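Local coordinates for TlmII (Streptoalloteichus hindustanus, PDB 4HVM), which is a condensation-family protein of tallysomycin biosynthesis that probably binds phosphopantetheine, the carrier arm of nonribosomal peptide synthesis, at residues E29-A34 against T409-G414; D57-A62 against W158-G163; R197-L202 against H336-L341; M454-A457 against S462-L465. All blocks are in the same frame, centred on the assembly; numbering follows the deposited sequence.

Contact 1. Residues E29-A34 against T409-G414; sequences EAPPAA and TDTWDG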
loop_
_atom_site.group_PDB
_atom_site.type_symbol
_atom_site.label_atom_id
_atom_site.label_comp_id
_atom_site.label_asym_id
_atom_site.label_seq_id
_atom_site.Cartn_x
_atom_site.Cartn_y
_atom_site.Cartn_z
ATOM N N GLU A 29 -4.082 -7.800 17.072
ATOM C CA GLU A 29 -4.483 -9.196 17.221
ATOM C C GLU A 29 -4.168 -10.037 15.986
ATOM O O GLU A 29 -4.374 -11.251 15.981
ATOM C CB GLU A 29 -5.969 -9.294 17.572
ATOM C CG GLU A 29 -6.284 -8.959 19.023
ATOM C CD GLU A 29 -7.773 -8.810 19.281
ATOM O OE1 GLU A 29 -8.243 -9.294 20.332
ATOM O OE2 GLU A 29 -8.467 -8.204 18.435
ATOM N N ALA A 30 -3.672 -9.385 14.941
ATOM C CA ALA A 30 -3.247 -10.081 13.736
ATOM C C ALA A 30 -1.808 -10.545 13.914
ATOM O O ALA A 30 -1.084 -9.998 14.748
ATOM C CB ALA A 30 -3.365 -9.160 12.533
ATOM N N PRO A 31 -1.388 -11.568 13.147
ATOM C CA PRO A 31 0.028 -11.946 13.167
ATOM C C PRO A 31 0.913 -10.766 12.781
ATOM O O PRO A 31 0.611 -10.069 11.814
ATOM C CB PRO A 31 0.117 -13.057 12.111
ATOM C CG PRO A 31 -1.152 -12.962 11.318
ATOM C CD PRO A 31 -2.177 -12.460 12.282
ATOM N N PRO A 32 1.996 -10.545 13.538
ATOM C CA PRO A 32 2.881 -9.384 13.392
ATOM C C PRO A 32 3.426 -9.204 11.979
ATOM O O PRO A 32 3.749 -8.083 11.588
ATOM C CB PRO A 32 4.024 -9.684 14.374
ATOM C CG PRO A 32 3.912 -11.139 14.688
ATOM C CD PRO A 32 2.460 -11.457 14.595
ATOM N N ALA A 33 3.517 -10.291 11.224
ATOM C CA ALA A 33 4.048 -10.236 9.868
ATOM C C ALA A 33 3.067 -9.563 8.910
ATOM O O ALA A 33 3.442 -9.152 7.810
ATOM C CB ALA A 33 4.396 -11.632 9.381
ATOM N N ALA A 34 1.811 -9.450 9.330
ATOM C CA ALA A 34 0.780 -8.843 8.493
ATOM C C ALA A 34 0.989 -7.342 8.359
ATOM O O ALA A 34 0.443 -6.709 7.454
ATOM C CB ALA A 34 -0.600 -9.133 9.052
ATOM N N THR A 409 -6.033 -18.206 14.140
ATOM C CA THR A 409 -6.942 -17.089 14.359
ATOM C C THR A 409 -7.320 -16.433 13.037
ATOM O O THR A 409 -6.464 -15.921 12.314
ATOM C CB THR A 409 -6.337 -16.037 15.305
ATOM O OG1 THR A 409 -5.954 -16.663 16.536
ATOM C CG2 THR A 409 -7.348 -14.935 15.594
ATOM N N ASP A 410 -8.613 -16.459 12.730
ATOM C CA ASP A 410 -9.134 -15.884 11.496
ATOM C C ASP A 410 -9.247 -14.364 11.597
ATOM O O ASP A 410 -10.046 -13.841 12.375
ATOM C CB ASP A 410 -10.497 -16.501 11.172
ATOM C CG ASP A 410 -11.038 -16.063 9.824
ATOM O OD1 ASP A 410 -10.245 -15.610 8.969
ATOM O OD2 ASP A 410 -12.265 -16.183 9.621
ATOM N N THR A 411 -8.441 -13.658 10.808
ATOM C CA THR A 411 -8.458 -12.199 10.807
ATOM C C THR A 411 -8.706 -11.633 9.409
ATOM O O THR A 411 -8.367 -10.484 9.129
ATOM C CB THR A 411 -7.146 -11.608 11.365
ATOM O OG1 THR A 411 -6.057 -11.933 10.490
ATOM C CG2 THR A 411 -6.863 -12.147 12.766
ATOM N N TRP A 412 -9.294 -12.445 8.536
ATOM C CA TRP A 412 -9.605 -12.026 7.172
ATOM C C TRP A 412 -10.727 -10.988 7.175
ATOM O O TRP A 412 -11.767 -11.203 7.795
ATOM C CB TRP A 412 -9.986 -13.253 6.337
ATOM C CG TRP A 412 -10.503 -12.947 4.968
ATOM C CD1 TRP A 412 -9.903 -12.179 4.016
ATOM C CD2 TRP A 412 -11.719 -13.432 4.385
ATOM N NE1 TRP A 412 -10.677 -12.143 2.881
ATOM C CE2 TRP A 412 -11.798 -12.905 3.081
ATOM C CE3 TRP A 412 -12.753 -14.255 4.843
ATOM C CZ2 TRP A 412 -12.869 -13.173 2.230
ATOM C CZ3 TRP A 412 -13.816 -14.520 3.997
ATOM C CH2 TRP A 412 -13.866 -13.981 2.705
ATOM N N ASP A 413 -10.517 -9.866 6.487
ATOM C CA ASP A 413 -11.468 -8.752 6.548
ATOM C C ASP A 413 -12.694 -8.923 5.655
ATOM O O ASP A 413 -13.653 -8.159 5.759
ATOM C CB ASP A 413 -10.782 -7.400 6.278
ATOM C CG ASP A 413 -10.189 -7.296 4.876
ATOM O OD1 ASP A 413 -10.381 -8.220 4.058
ATOM O OD2 ASP A 413 -9.530 -6.271 4.593
ATOM N N GLY A 414 -12.658 -9.917 4.774
ATOM C CA GLY A 414 -13.795 -10.205 3.921
ATOM C C GLY A 414 -13.593 -9.823 2.469
ATOM O O GLY A 414 -14.466 -10.066 1.634
#
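T411 meets A30 and P31 one residue ahead of the flat group of the contact, the indole of W412. On one face of that ring lies CA of G414, 3.4 Å above the plane and displaced toward the rim; R435 makes a cation-pi contact with the same indole, and NE1 bonds to the carbonyl oxygen of T415. The fold is the two-lobed condensation domain of the CoA-dependent acyltransferase clan. E29-A34 leads from helix 18-27 into strand 36-44 of the N-terminal lobe, while T409-G414 leads into strand 417-424 of the C-terminal lobe, so the contact sets the connection that returns to the C-terminal lobe against a loop of the N-terminal lobe.

No hydrogen bond crosses between them. A branched side chain suits such a place because both arms of T411 reach the facing loop. OG1 stands between the backbone N and the carbonyl carbon (chi1 66°), and the methyl is therefore anti to that carbon. CG2 rests 4.2 Å from the carbonyl O of E29 and 4.3 Å from CA of A30. OG1 lies alongside P31, 4.3 Å from its CD, a loose van der Waals approach.

Local bonds shape each loop. D410 accepts a weak bond at OD1 from N of W412 (3.3 Å, 166°), an Asx turn, and its OD2 forms a salt bridge with R352; aspartate can do both because it has two carboxylate oxygens on a short stem. P32, which lacks an N-H, fits the start of the 3-10 turn 32-34, where N of A34 donates to O of P31 at 2.8 Å.

Contact 2. Residues D57-A62 against W158-G163; sequences DEVLDA and WQAYYG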
loop_
_atom_site.group_PDB
_atom_site.type_symbol
_atom_site.label_atom_id
_atom_site.label_comp_id
_atom_site.label_asym_id
_atom_site.label_seq_id
_atom_site.Cartn_x
_atom_site.Cartn_y
_atom_site.Cartn_z
ATOM N N ASP A 57 23.384 3.321 7.564
ATOM C CA ASP A 57 23.455 3.695 8.971
ATOM C C ASP A 57 23.192 5.185 9.148
ATOM O O ASP A 57 22.577 5.605 10.129
ATOM C CB ASP A 57 24.825 3.339 9.551
ATOM C CG ASP A 57 25.018 1.843 9.711
ATOM O OD1 ASP A 57 24.031 1.148 10.030
ATOM O OD2 ASP A 57 26.157 1.363 9.521
ATOM N N GLU A 58 23.662 5.976 8.190
ATOM C CA GLU A 58 23.487 7.423 8.224
ATOM C C GLU A 58 22.012 7.795 8.104
ATOM O O GLU A 58 21.530 8.697 8.791
ATOM C CB GLU A 58 24.297 8.078 7.103
ATOM C CG GLU A 58 24.178 9.592 7.032
ATOM C CD GLU A 58 25.022 10.185 5.921
ATOM O OE1 GLU A 58 25.946 9.494 5.439
ATOM O OE2 GLU A 58 24.756 11.340 5.525
ATOM N N VAL A 59 21.300 7.087 7.231
ATOM C CA VAL A 59 19.878 7.331 7.024
ATOM C C VAL A 59 19.059 6.847 8.215
ATOM O O VAL A 59 18.109 7.512 8.636
ATOM C CB VAL A 59 19.376 6.657 5.732
ATOM C CG1 VAL A 59 17.869 6.809 5.598
ATOM C CG2 VAL A 59 20.081 7.253 4.527
ATOM N N LEU A 60 19.441 5.697 8.765
ATOM C CA LEU A 60 18.779 5.155 9.952
ATOM C C LEU A 60 18.924 6.094 11.143
ATOM O O LEU A 60 18.087 6.102 12.045
ATOM C CB LEU A 60 19.337 3.773 10.310
ATOM C CG LEU A 60 18.961 2.625 9.364
ATOM C CD1 LEU A 60 19.559 1.305 9.839
ATOM C CD2 LEU A 60 17.446 2.518 9.209
ATOM N N ASP A 61 19.991 6.884 11.135
ATOM C CA ASP A 61 20.247 7.843 12.199
ATOM C C ASP A 61 19.442 9.118 11.985
ATOM O O ASP A 61 18.801 9.621 12.906
ATOM C CB ASP A 61 21.741 8.171 12.266
ATOM C CG ASP A 61 22.050 9.317 13.216
ATOM O OD1 ASP A 61 22.294 9.051 14.413
ATOM O OD2 ASP A 61 22.060 10.483 12.764
ATOM N N ALA A 62 19.482 9.631 10.759
ATOM C CA ALA A 62 18.863 10.909 10.430
ATOM C C ALA A 62 17.344 10.886 10.571
ATOM O O ALA A 62 16.720 11.929 10.756
ATOM C CB ALA A 62 19.255 11.341 9.026
ATOM N N TRP A 158 20.763 5.727 -1.105
ATOM C CA TRP A 158 21.588 5.917 -2.291
ATOM C C TRP A 158 22.065 7.361 -2.422
ATOM O O TRP A 158 23.141 7.622 -2.960
ATOM C CB TRP A 158 20.837 5.481 -3.549
ATOM C CG TRP A 158 20.828 3.992 -3.749
ATOM C CD1 TRP A 158 19.757 3.154 -3.642
ATOM C CD2 TRP A 158 21.952 3.167 -4.081
ATOM N NE1 TRP A 158 20.143 1.856 -3.894
ATOM C CE2 TRP A 158 21.487 1.839 -4.166
ATOM C CE3 TRP A 158 23.305 3.424 -4.318
ATOM C CZ2 TRP A 158 22.330 0.771 -4.478
ATOM C CZ3 TRP A 158 24.140 2.364 -4.627
ATOM C CH2 TRP A 158 23.650 1.054 -4.704
ATOM N N GLN A 159 21.257 8.296 -1.932
ATOM C CA GLN A 159 21.657 9.697 -1.904
ATOM C C GLN A 159 22.855 9.898 -0.982
ATOM O O GLN A 159 23.782 10.641 -1.308
ATOM C CB GLN A 159 20.498 10.590 -1.453
ATOM C CG GLN A 159 19.483 10.913 -2.543
ATOM C CD GLN A 159 18.472 11.965 -2.110
ATOM O OE1 GLN A 159 18.394 12.324 -0.933
ATOM N NE2 GLN A 159 17.694 12.467 -3.063
ATOM N N ALA A 160 22.828 9.229 0.166
ATOM C CA ALA A 160 23.913 9.317 1.134
ATOM C C ALA A 160 25.181 8.685 0.581
ATOM O O ALA A 160 26.289 9.113 0.906
ATOM C CB ALA A 160 23.511 8.649 2.442
ATOM N N TYR A 161 25.010 7.671 -0.263
ATOM C CA TYR A 161 26.133 6.964 -0.869
ATOM C C TYR A 161 26.975 7.892 -1.739
ATOM O O TYR A 161 28.193 7.736 -1.833
ATOM C CB TYR A 161 25.621 5.780 -1.693
ATOM C CG TYR A 161 26.700 4.964 -2.368
ATOM C CD1 TYR A 161 27.406 3.996 -1.666
ATOM C CD2 TYR A 161 27.003 5.149 -3.713
ATOM C CE1 TYR A 161 28.388 3.239 -2.280
ATOM C CE2 TYR A 161 27.987 4.398 -4.336
ATOM C CZ TYR A 161 28.675 3.445 -3.614
ATOM O OH TYR A 161 29.654 2.696 -4.230
ATOM N N TYR A 162 26.316 8.862 -2.368
ATOM C CA TYR A 162 26.998 9.813 -3.238
ATOM C C TYR A 162 27.245 11.147 -2.543
ATOM O O TYR A 162 27.835 12.056 -3.125
ATOM C CB TYR A 162 26.199 10.038 -4.523
ATOM C CG TYR A 162 26.323 8.913 -5.522
ATOM C CD1 TYR A 162 27.544 8.621 -6.113
ATOM C CD2 TYR A 162 25.221 8.149 -5.885
ATOM C CE1 TYR A 162 27.668 7.597 -7.029
ATOM C CE2 TYR A 162 25.335 7.121 -6.802
ATOM C CZ TYR A 162 26.563 6.850 -7.371
ATOM O OH TYR A 162 26.687 5.831 -8.286
ATOM N N GLY A 163 26.791 11.257 -1.298
ATOM C CA GLY A 163 26.936 12.488 -0.542
ATOM C C GLY A 163 25.907 13.528 -0.940
ATOM O O GLY A 163 26.157 14.732 -0.858
#
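The carbonyl oxygen of E58, whose side chain touches A160, is gripped by two amides of its own helix: N of A62 at 3.0 Å and, more weakly, N of D61 at 3.3 Å. The glutamate's carboxylate arm runs across to helix 147-161. With CG anti to the backbone N (chi1 179°) and the chain extended beyond it, OE1 comes to 4.0 Å from CB of A160, a van der Waals touch and not a bond.

The branch CG2 of V59 reaches the same methyl at 4.2 Å, so A160 is met by a carboxylate and by an isopropyl group. Alanine suits this place because its lone methyl lets the helices come close, the CA atoms of E58 and A160 standing 7.4 Å apart. A55 and F165 also pack on A160, while V59 continues along the facing helix to A156 and V157. Just beyond, G163 takes the positive phi of a Schellman motif that ends helix 147-161, a conformation glycine adopts readily.

This is plain helix-helix packing: helices 49-62 and 147-161 meet through A160 in the N-terminal lobe of a condensation domain, the lobe built on the mixed sheet that contains strands 36-44, 122-128 and 133-141.

Contact 3. Residues R197-L202 against H336-L341; sequences RRLPAL and HDVVDL. With SO4 (sulfate ion), chain E.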
loop_
_atom_site.group_PDB
_atom_site.type_symbol
_atom_site.label_atom_id
_atom_site.label_comp_id
_atom_site.label_asym_id
_atom_site.label_seq_id
_atom_site.Cartn_x
_atom_site.Cartn_y
_atom_site.Cartn_z
ATOM N N ARG A 197 -25.455 8.095 7.506
ATOM C CA ARG A 197 -26.648 8.048 6.672
ATOM C C ARG A 197 -26.509 7.045 5.525
ATOM O O ARG A 197 -27.503 6.498 5.047
ATOM C CB ARG A 197 -26.963 9.447 6.129
ATOM C CG ARG A 197 -28.135 9.502 5.160
ATOM C CD ARG A 197 -28.317 10.895 4.564
ATOM N NE ARG A 197 -29.224 11.730 5.346
ATOM C CZ ARG A 197 -28.839 12.565 6.306
ATOM N NH1 ARG A 197 -27.553 12.680 6.614
ATOM N NH2 ARG A 197 -29.741 13.285 6.961
ATOM N N ARG A 198 -25.275 6.791 5.102
ATOM C CA ARG A 198 -25.034 5.977 3.911
ATOM C C ARG A 198 -24.640 4.524 4.182
ATOM O O ARG A 198 -24.964 3.636 3.394
ATOM C CB ARG A 198 -24.005 6.657 3.008
ATOM C CG ARG A 198 -24.595 7.812 2.222
ATOM C CD ARG A 198 -23.530 8.709 1.629
ATOM N NE ARG A 198 -24.119 9.858 0.948
ATOM C CZ ARG A 198 -24.588 10.937 1.569
ATOM N NH1 ARG A 198 -25.104 11.934 0.863
ATOM N NH2 ARG A 198 -24.542 11.021 2.893
ATOM N N LEU A 199 -23.945 4.287 5.290
ATOM C CA LEU A 199 -23.524 2.934 5.665
ATOM C C LEU A 199 -24.638 1.871 5.717
ATOM O O LEU A 199 -24.432 0.751 5.249
ATOM C CB LEU A 199 -22.728 2.949 6.977
ATOM C CG LEU A 199 -21.279 3.429 6.888
ATOM C CD1 LEU A 199 -20.615 3.423 8.257
ATOM C CD2 LEU A 199 -20.488 2.578 5.903
ATOM N N PRO A 200 -25.813 2.203 6.292
ATOM C CA PRO A 200 -26.863 1.177 6.308
ATOM C C PRO A 200 -27.397 0.831 4.920
ATOM O O PRO A 200 -27.933 -0.261 4.732
ATOM C CB PRO A 200 -27.974 1.830 7.138
ATOM C CG PRO A 200 -27.283 2.841 7.975
ATOM C CD PRO A 200 -26.195 3.375 7.102
ATOM N N ALA A 201 -27.253 1.744 3.966
ATOM C CA ALA A 201 -27.815 1.546 2.634
ATOM C C ALA A 201 -26.894 0.750 1.713
ATOM O O ALA A 201 -27.274 0.403 0.596
ATOM C CB ALA A 201 -28.163 2.886 2.007
ATOM N N LEU A 202 -25.683 0.466 2.179
ATOM C CA LEU A 202 -24.730 -0.313 1.396
ATOM C C LEU A 202 -25.282 -1.701 1.087
ATOM O O LEU A 202 -25.699 -2.421 1.994
ATOM C CB LEU A 202 -23.395 -0.434 2.133
ATOM C CG LEU A 202 -22.255 0.487 1.700
ATOM C CD1 LEU A 202 -22.663 1.944 1.779
ATOM C CD2 LEU A 202 -21.016 0.242 2.543
ATOM N N HIS A 336 -10.465 3.677 9.563
ATOM C CA HIS A 336 -10.689 3.049 10.858
ATOM C C HIS A 336 -11.923 3.629 11.540
ATOM O O HIS A 336 -12.643 2.920 12.239
ATOM C CB HIS A 336 -9.454 3.182 11.754
ATOM C CG HIS A 336 -9.087 4.595 12.083
ATOM N ND1 HIS A 336 -9.613 5.266 13.166
ATOM C CD2 HIS A 336 -8.238 5.460 11.481
ATOM C CE1 HIS A 336 -9.110 6.486 13.213
ATOM N NE2 HIS A 336 -8.273 6.630 12.201
ATOM N N ASP A 337 -12.169 4.918 11.318
ATOM C CA ASP A 337 -13.349 5.575 11.870
ATOM C C ASP A 337 -14.607 5.108 11.149
ATOM O O ASP A 337 -15.679 5.025 11.747
ATOM C CB ASP A 337 -13.218 7.096 11.783
ATOM C CG ASP A 337 -12.281 7.660 12.834
ATOM O OD1 ASP A 337 -12.328 7.185 13.991
ATOM O OD2 ASP A 337 -11.501 8.581 12.505
ATOM N N VAL A 338 -14.468 4.802 9.861
ATOM C CA VAL A 338 -15.572 4.257 9.079
ATOM C C VAL A 338 -15.899 2.841 9.542
ATOM O O VAL A 338 -17.066 2.494 9.721
ATOM C CB VAL A 338 -15.253 4.255 7.569
ATOM C CG1 VAL A 338 -16.280 3.438 6.803
ATOM C CG2 VAL A 338 -15.206 5.675 7.039
ATOM N N VAL A 339 -14.858 2.036 9.742
ATOM C CA VAL A 339 -15.010 0.658 10.202
ATOM C C VAL A 339 -15.696 0.594 11.564
ATOM O O VAL A 339 -16.644 -0.168 11.757
ATOM C CB VAL A 339 -13.651 -0.064 10.271
ATOM C CG1 VAL A 339 -13.751 -1.319 11.122
ATOM C CG2 VAL A 339 -13.153 -0.393 8.871
ATOM N N ASP A 340 -15.212 1.403 12.502
ATOM C CA ASP A 340 -15.816 1.497 13.827
ATOM C C ASP A 340 -17.290 1.870 13.721
ATOM O O ASP A 340 -18.134 1.311 14.421
ATOM C CB ASP A 340 -15.083 2.537 14.680
ATOM C CG ASP A 340 -13.660 2.120 15.022
ATOM O OD1 ASP A 340 -13.387 0.900 15.047
ATOM O OD2 ASP A 340 -12.817 3.011 15.273
ATOM N N LEU A 341 -17.590 2.817 12.839
ATOM C CA LEU A 341 -18.956 3.295 12.657
ATOM C C LEU A 341 -19.859 2.209 12.083
ATOM O O LEU A 341 -20.981 2.012 12.550
ATOM C CB LEU A 341 -18.977 4.529 11.756
ATOM C CG LEU A 341 -20.342 5.168 11.510
ATOM C CD1 LEU A 341 -21.025 5.515 12.826
ATOM C CD2 LEU A 341 -20.188 6.406 10.643
HETATM S S SO4 E . -26.210 14.495 2.984
HETATM O O1 SO4 E . -27.659 14.374 3.126
HETATM O O2 SO4 E . -25.727 15.708 3.644
HETATM O O3 SO4 E . -25.587 13.335 3.615
HETATM O O4 SO4 E . -25.879 14.551 1.561
#
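Helix-helix packing buries L199, close to the end of helix 185-198, against V338 and L341 of helix 335-344, and a surface sulfate site lies on the arginines just before it. CG of L199 is anti to the carbonyl carbon (chi1 -77°), which sends its branches to the neighbouring helix. Its CD1 touches CG of L341 at 3.7 Å, the two leucines crossing at a slant, and sits 3.9 Å from the carbonyl O of V338. CD2 takes the looser place, 4.4 Å from CG1 of V338. Leucine suits the position because its forked end meets two partners one helical turn apart. W357 packs on L199 as well, and L341 also touches H192, W195 and S196 of helix 185-198.

At the sulfate, probably from the crystallisation liquor, R198 presents the edge of its guanidinium with the sulfur in its plane. NH2 donates to O3 at 2.6 Å (161°), NH1 to O4 at 2.8 Å (157°), and a weak, bent bond from NH1 also reaches O3. The bond from NH2 to the carbonyl of W194, together with a cation-pi contact to that tryptophan, probably limits how the group can turn. O1 lies over one face of the R197 guanidinium, 3.6 Å from the plane and toward its rim, without a hydrogen bond. With an alanine in place of R198, the sulfate would probably lose its forked grip and W194 its cationic partner.

The chemistry thus divides: uncharged branches shut away between helices, and next to them a cluster of positive groups, R193 included, that would be expected to attract small anions.

Contact 4. Residues M454-A457 against S462-L465; sequences MAQA and SAPL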
loop_
_atom_site.group_PDB
_atom_site.type_symbol
_atom_site.label_atom_id
_atom_site.label_comp_id
_atom_site.label_asym_id
_atom_site.label_seq_id
_atom_site.Cartn_x
_atom_site.Cartn_y
_atom_site.Cartn_z
HETATM N N MSE A 454 -8.608 -2.973 -21.451
HETATM C CA MSE A 454 -7.537 -1.981 -21.442
HETATM C C MSE A 454 -7.129 -1.595 -22.857
HETATM O O MSE A 454 -6.965 -0.413 -23.164
HETATM C CB MSE A 454 -6.325 -2.498 -20.667
HETATM C CG MSE A 454 -6.420 -2.301 -19.168
HETATM SE SE MSE A 454 -4.820 -2.884 -18.240
HETATM C CE MSE A 454 -4.973 -4.786 -18.609
ATOM N N ALA A 455 -6.968 -2.597 -23.715
ATOM C CA ALA A 455 -6.637 -2.364 -25.115
ATOM C C ALA A 455 -7.688 -1.480 -25.772
ATOM O O ALA A 455 -7.355 -0.548 -26.503
ATOM C CB ALA A 455 -6.516 -3.682 -25.860
ATOM N N GLN A 456 -8.953 -1.771 -25.491
ATOM C CA GLN A 456 -10.060 -0.993 -26.024
ATOM C C GLN A 456 -10.043 0.434 -25.486
ATOM O O GLN A 456 -10.283 1.386 -26.228
ATOM C CB GLN A 456 -11.390 -1.662 -25.680
ATOM C CG GLN A 456 -12.601 -0.950 -26.240
ATOM C CD GLN A 456 -12.594 -0.907 -27.752
ATOM O OE1 GLN A 456 -12.872 -1.908 -28.413
ATOM N NE2 GLN A 456 -12.277 0.255 -28.309
ATOM N N ALA A 457 -9.752 0.579 -24.196
ATOM C CA ALA A 457 -9.768 1.891 -23.553
ATOM C C ALA A 457 -8.735 2.846 -24.140
ATOM O O ALA A 457 -8.942 4.060 -24.161
ATOM C CB ALA A 457 -9.564 1.753 -22.052
ATOM N N SER A 462 -14.387 5.823 -26.364
ATOM C CA SER A 462 -15.799 6.098 -26.610
ATOM C C SER A 462 -16.540 4.863 -27.108
ATOM O O SER A 462 -17.770 4.807 -27.071
ATOM C CB SER A 462 -15.959 7.233 -27.618
ATOM O OG SER A 462 -15.452 8.443 -27.092
ATOM N N ALA A 463 -15.783 3.875 -27.575
ATOM C CA ALA A 463 -16.358 2.638 -28.090
ATOM C C ALA A 463 -16.809 1.710 -26.962
ATOM O O ALA A 463 -16.191 1.670 -25.898
ATOM C CB ALA A 463 -15.357 1.933 -28.993
ATOM N N PRO A 464 -17.899 0.965 -27.193
ATOM C CA PRO A 464 -18.422 0.029 -26.192
ATOM C C PRO A 464 -17.409 -1.045 -25.811
ATOM O O PRO A 464 -16.775 -1.635 -26.683
ATOM C CB PRO A 464 -19.608 -0.620 -26.912
ATOM C CG PRO A 464 -20.029 0.385 -27.919
ATOM C CD PRO A 464 -18.767 1.042 -28.380
ATOM N N LEU A 465 -17.258 -1.286 -24.514
ATOM C CA LEU A 465 -16.409 -2.366 -24.030
ATOM C C LEU A 465 -17.053 -3.706 -24.382
ATOM O O LEU A 465 -18.267 -3.762 -24.580
ATOM C CB LEU A 465 -16.205 -2.233 -22.519
ATOM C CG LEU A 465 -15.368 -1.032 -22.080
ATOM C CD1 LEU A 465 -15.265 -0.960 -20.570
ATOM C CD2 LEU A 465 -13.983 -1.083 -22.703
#
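Apolar contact comes first between Q456, on helix 445-459, and the chain that doubles back after that helix ends. The methylene stem of the glutamine meets the forked end of L465: CD2 of the leucine lies 3.8 Å from CG of Q456 and 4.0 Å from its CB, and the two side chains cross at a slant. The leucine does not start out toward the helix; its end swings nearer, bringing CD2 to the stem. Glutamine suits the place because it offers hydrocarbon near the backbone and an amide farther out.

Contacts between polar and apolar atoms form a second group. CG of Q456 is anti to its backbone N (chi1 -178°), but the chain then bends at chi2 (62°), which brings the amide round to A463. There NE2 stands 3.6 Å from CB of A463, and CD is 4.2 Å from the same methyl. Alanine suits the place because its single methyl lets the amide come close.

Hydrogen bonds do not link the two segments directly. Instead NE2 of Q456 makes a weak bond to the carbonyl of D460, in the turn between them, and OD1 of D460 accepts from N of S462, closing an Asx turn. Together these bonds help shape the reversal.

Among its neighbours, L465 packs on L248 and W251 of helix 241-255 and on L317 of helix 314-330, and its backbone bonds to P312. A457 faces L230 and F314, while M454, present as selenomethionine, sinks among helices 224-231 and 241-255 and strand 216-223.

Overall arrangement
Contacts 2 and 3 are buried pairings that involve helices, whereas contacts 1 and 4 are partly buried and involve loops. Contact 2 belongs to the N-terminal lobe and contact 3 lies on the other side of the chain's centre, their centres 43 Å apart; helices 147-161 and 185-198, one used by each, follow one another in sequence. Contact 1 spans the greatest stretch of chain and contact 3 is the one nearest to it, about 8 Å between nearest atoms. Contact 4 is a local reversal near the C-terminus. None has a hydrogen bond between its segments: van der Waals contact, much of it through methyl groups, carries all four, and only contact 3 adds a bound anion.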